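Local coordinates for protein alpha-galactosidase (Lactobacillus brevis, PDB 3MI6) that probably hydrolyses terminal, non-reducing alpha-D-galactose residues from alpha-galactosides, as a member of glycosyl hydrolase family 36, at residues P331-W337 / I361-D367. Numbering follows the deposited sequence.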
ATOM      1  N   PRO D 331     -26.424 -10.518 -35.437  1.00 36.40           N
ATOM      2  CA  PRO D 331     -26.406  -9.643 -36.606  1.00 36.89           C
ATOM      3  C   PRO D 331     -25.858  -8.242 -36.279  1.00 36.16           C
ATOM      4  O   PRO D 331     -25.890  -7.823 -35.128  1.00 35.38           O
ATOM      5  CB  PRO D 331     -27.882  -9.587 -36.995  1.00 36.81           C
ATOM      6  CG  PRO D 331     -28.610  -9.729 -35.705  1.00 35.18           C
ATOM      7  CD  PRO D 331     -27.778 -10.699 -34.894  1.00 36.42           C
ATOM      8  N   VAL D 332     -25.330  -7.540 -37.276  1.00 35.94           N
ATOM      9  CA  VAL D 332     -24.983  -6.143 -37.094  1.00 34.61           C
ATOM     10  C   VAL D 332     -26.257  -5.317 -37.239  1.00 37.45           C
ATOM     11  O   VAL D 332     -26.920  -5.363 -38.268  1.00 37.90           O
ATOM     12  CB  VAL D 332     -23.938  -5.689 -38.115  1.00 34.91           C
ATOM     13  CG1 VAL D 332     -23.640  -4.206 -37.948  1.00 34.89           C
ATOM     14  CG2 VAL D 332     -22.685  -6.503 -37.964  1.00 34.41           C
ATOM     15  N   LEU D 333     -26.618  -4.574 -36.203  1.00 36.59           N
ATOM     16  CA  LEU D 333     -27.888  -3.875 -36.227  1.00 36.85           C
ATOM     17  C   LEU D 333     -27.702  -2.371 -36.252  1.00 40.92           C
ATOM     18  O   LEU D 333     -26.618  -1.866 -35.976  1.00 41.54           O
ATOM     19  CB  LEU D 333     -28.719  -4.258 -35.014  1.00 37.68           C
ATOM     20  CG  LEU D 333     -28.166  -3.854 -33.647  1.00 37.32           C
ATOM     21  CD1 LEU D 333     -28.454  -2.397 -33.325  1.00 36.45           C
ATOM     22  CD2 LEU D 333     -28.755  -4.747 -32.572  1.00 39.20           C
ATOM     23  N   ILE D 334     -28.767  -1.659 -36.597  1.00 42.26           N
ATOM     24  CA  ILE D 334     -28.803  -0.221 -36.406  1.00 42.10           C
ATOM     25  C   ILE D 334     -30.075   0.158 -35.641  1.00 42.79           C
ATOM     26  O   ILE D 334     -31.120  -0.426 -35.848  1.00 42.36           O
ATOM     27  CB  ILE D 334     -28.689   0.542 -37.729  1.00 41.89           C
ATOM     28  CG1 ILE D 334     -28.795   2.045 -37.470  1.00 42.69           C
ATOM     29  CG2 ILE D 334     -29.749   0.085 -38.708  1.00 41.86           C
ATOM     30  CD1 ILE D 334     -28.354   2.887 -38.621  1.00 43.44           C
ATOM     31  N   ASN D 335     -29.957   1.120 -34.735  1.00 47.10           N
ATOM     32  CA  ASN D 335     -31.027   1.510 -33.826  1.00 47.70           C
ATOM     33  C   ASN D 335     -31.191   3.026 -33.917  1.00 52.79           C
ATOM     34  O   ASN D 335     -30.193   3.761 -33.837  1.00 50.62           O
ATOM     35  CB  ASN D 335     -30.639   1.074 -32.405  1.00 48.56           C
ATOM     36  CG  ASN D 335     -31.717   1.354 -31.366  1.00 53.53           C
ATOM     37  OD1 ASN D 335     -32.468   2.329 -31.463  1.00 55.09           O
ATOM     38  ND2 ASN D 335     -31.776   0.503 -30.345  1.00 50.21           N
ATOM     39  N   ASN D 336     -32.431   3.494 -34.097  1.00 54.30           N
ATOM     40  CA  ASN D 336     -32.704   4.930 -34.301  1.00 57.42           C
ATOM     41  C   ASN D 336     -32.821   5.800 -33.034  1.00 55.70           C
ATOM     42  O   ASN D 336     -33.132   6.986 -33.121  1.00 55.03           O
ATOM     43  CB  ASN D 336     -33.963   5.117 -35.137  1.00 54.16           C
ATOM     44  CG  ASN D 336     -35.208   4.668 -34.409  1.00 56.07           C
ATOM     45  OD1 ASN D 336     -35.322   3.505 -34.037  1.00 54.46           O
ATOM     46  ND2 ASN D 336     -36.146   5.585 -34.196  1.00 56.85           N
ATOM     47  N   TRP D 337     -32.560   5.209 -31.869  1.00 55.51           N
ATOM     48  CA  TRP D 337     -32.692   5.901 -30.586  1.00 57.05           C
ATOM     49  C   TRP D 337     -31.875   7.202 -30.503  1.00 61.31           C
ATOM     50  O   TRP D 337     -32.452   8.286 -30.581  1.00 63.15           O
ATOM     51  CB  TRP D 337     -32.396   4.948 -29.407  1.00 57.31           C
ATOM     52  CG  TRP D 337     -32.316   5.622 -28.037  1.00 61.20           C
ATOM     53  CD1 TRP D 337     -31.277   5.558 -27.157  1.00 61.56           C
ATOM     54  CD2 TRP D 337     -33.306   6.464 -27.419  1.00 62.68           C
ATOM     55  NE1 TRP D 337     -31.554   6.298 -26.034  1.00 61.91           N
ATOM     56  CE2 TRP D 337     -32.792   6.861 -26.166  1.00 58.65           C
ATOM     57  CE3 TRP D 337     -34.571   6.920 -27.805  1.00 64.56           C
ATOM     58  CZ2 TRP D 337     -33.496   7.679 -25.295  1.00 60.37           C
ATOM     59  CZ3 TRP D 337     -35.271   7.736 -26.938  1.00 66.75           C
ATOM     60  CH2 TRP D 337     -34.729   8.107 -25.693  1.00 65.84           C
ATOM     61  N   ILE D 361     -25.292  -3.326 -43.279  1.00 41.82           N
ATOM     62  CA  ILE D 361     -25.933  -3.591 -41.994  1.00 41.98           C
ATOM     63  C   ILE D 361     -27.039  -4.634 -42.165  1.00 42.78           C
ATOM     64  O   ILE D 361     -27.655  -4.715 -43.223  1.00 44.63           O
ATOM     65  CB  ILE D 361     -26.416  -2.279 -41.335  1.00 42.35           C
ATOM     66  CG1 ILE D 361     -25.196  -1.476 -40.871  1.00 38.67           C
ATOM     67  CG2 ILE D 361     -27.333  -2.553 -40.159  1.00 39.26           C
ATOM     68  CD1 ILE D 361     -25.521  -0.120 -40.343  1.00 40.69           C
ATOM     69  N   GLU D 362     -27.266  -5.451 -41.143  1.00 39.35           N
ATOM     70  CA  GLU D 362     -28.069  -6.659 -41.297  1.00 38.12           C
ATOM     71  C   GLU D 362     -29.448  -6.636 -40.656  1.00 44.02           C
ATOM     72  O   GLU D 362     -30.254  -7.536 -40.893  1.00 44.28           O
ATOM     73  CB  GLU D 362     -27.303  -7.856 -40.761  1.00 36.89           C
ATOM     74  CG  GLU D 362     -26.279  -8.355 -41.730  1.00 40.51           C
ATOM     75  CD  GLU D 362     -25.271  -9.269 -41.082  1.00 41.30           C
ATOM     76  OE1 GLU D 362     -25.169  -9.228 -39.836  1.00 40.43           O
ATOM     77  OE2 GLU D 362     -24.582 -10.018 -41.820  1.00 42.11           O
HETATM   78  N   MSE D 363     -29.721  -5.617 -39.849  1.00 45.30           N
HETATM   79  CA  MSE D 363     -30.961  -5.573 -39.082  1.00 45.22           C
HETATM   80  C   MSE D 363     -31.272  -4.159 -38.641  1.00 45.93           C
HETATM   81  O   MSE D 363     -30.380  -3.421 -38.228  1.00 46.20           O
HETATM   82  CB  MSE D 363     -30.883  -6.488 -37.854  1.00 40.62           C
HETATM   83  CG  MSE D 363     -32.027  -6.294 -36.883  1.00 43.12           C
HETATM   84 SE   MSE D 363     -31.798  -7.262 -35.203  1.00 61.58          SE
HETATM   85  CE  MSE D 363     -32.182  -9.074 -35.804  1.00 41.27           C
ATOM     86  N   PHE D 364     -32.544  -3.780 -38.733  1.00 47.34           N
ATOM     87  CA  PHE D 364     -32.974  -2.476 -38.260  1.00 45.90           C
ATOM     88  C   PHE D 364     -33.839  -2.678 -37.032  1.00 43.06           C
ATOM     89  O   PHE D 364     -34.669  -3.573 -37.012  1.00 44.78           O
ATOM     90  CB  PHE D 364     -33.740  -1.717 -39.343  1.00 48.22           C
ATOM     91  CG  PHE D 364     -34.202  -0.370 -38.901  1.00 48.85           C
ATOM     92  CD1 PHE D 364     -35.295  -0.242 -38.060  1.00 50.19           C
ATOM     93  CD2 PHE D 364     -33.540   0.760 -39.295  1.00 48.09           C
ATOM     94  CE1 PHE D 364     -35.713   0.991 -37.630  1.00 49.61           C
ATOM     95  CE2 PHE D 364     -33.959   1.993 -38.867  1.00 52.46           C
ATOM     96  CZ  PHE D 364     -35.047   2.109 -38.031  1.00 51.36           C
ATOM     97  N   VAL D 365     -33.618  -1.853 -36.009  1.00 42.13           N
ATOM     98  CA  VAL D 365     -34.365  -1.922 -34.751  1.00 45.61           C
ATOM     99  C   VAL D 365     -35.080  -0.615 -34.404  1.00 47.57           C
ATOM    100  O   VAL D 365     -34.452   0.333 -33.937  1.00 47.29           O
ATOM    101  CB  VAL D 365     -33.460  -2.254 -33.552  1.00 42.77           C
ATOM    102  CG1 VAL D 365     -34.305  -2.449 -32.331  1.00 42.01           C
ATOM    103  CG2 VAL D 365     -32.619  -3.485 -33.822  1.00 42.51           C
ATOM    104  N   LEU D 366     -36.393  -0.574 -34.617  1.00 44.91           N
ATOM    105  CA  LEU D 366     -37.182   0.583 -34.243  1.00 46.33           C
ATOM    106  C   LEU D 366     -37.253   0.686 -32.711  1.00 52.58           C
ATOM    107  O   LEU D 366     -37.646  -0.276 -32.038  1.00 50.98           O
ATOM    108  CB  LEU D 366     -38.571   0.433 -34.839  1.00 49.56           C
ATOM    109  CG  LEU D 366     -39.631   1.467 -34.496  1.00 54.68           C
ATOM    110  CD1 LEU D 366     -39.208   2.816 -34.987  1.00 53.32           C
ATOM    111  CD2 LEU D 366     -40.961   1.055 -35.110  1.00 59.14           C
ATOM    112  N   ASP D 367     -36.859   1.831 -32.151  1.00 50.47           N
ATOM    113  CA  ASP D 367     -36.809   1.970 -30.692  1.00 49.56           C
ATOM    114  C   ASP D 367     -38.038   2.692 -30.154  1.00 51.56           C
ATOM    115  O   ASP D 367     -39.104   2.672 -30.772  1.00 55.66           O
ATOM    116  CB  ASP D 367     -35.516   2.675 -30.231  1.00 52.13           C
ATOM    117  CG  ASP D 367     -35.009   2.173 -28.858  1.00 52.43           C
ATOM    118  OD1 ASP D 367     -34.241   1.178 -28.818  1.00 49.17           O
ATOM    119  OD2 ASP D 367     -35.357   2.788 -27.824  1.00 48.01           O
TER
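Asn335 and Asp367 meet where strands 333-335 and 363-366 end at the C-terminal mouth of the barrel, with amide and carboxylate planes 36° apart. Asn335 ND2 donates to Asp367 OD1 at 3.0 Å; the acceptor lies close to the amide plane, yet the N-H arrives on the anti side of the carboxylate, well out of its plane. With CG of Asn335 anti to the backbone N (chi1 -177°), the amide is carried to Asp367, and its OD1 accepts Trp337 N at 2.9 Å, a capping bond at the start of helix 337-340. A leucine in place of Asn335 would probably leave Trp337 N without its cap and Asp367 OD1 with one partner fewer. Asn336 reaches across too: its OD1 takes Asp367 N on a lone pair, in the carbonyl plane, at 3.0 Å.

Below this polar end the strands run parallel, axes 4.7 Å apart. Ile334 N donates to Met363 O, and Ile334 O receives Val365 N at 2.9 Å. Ile334 CG2 touches Phe364 CD2 and Ile361 CG2, each at 3.9 Å, on the face toward helix 346-358; Leu333 CB and Val365 CG2 meet on the barrel-interior face, beside Tyr475. At the far end Glu362 OE1 accepts Val332 N at 3.1 Å, nearly straight (166°), and also pairs with Arg630.

The two parallel strands, joined through helix 346-358, are the first beta-alpha-beta crossover of the TIM barrel. OD1 of Asp367, predicted to bind substrate, is gripped by Asn335 ND2 and, in a salt bridge, Lys477 NZ; Asn335's position is consistent with a second-shell role in orienting this carboxylate.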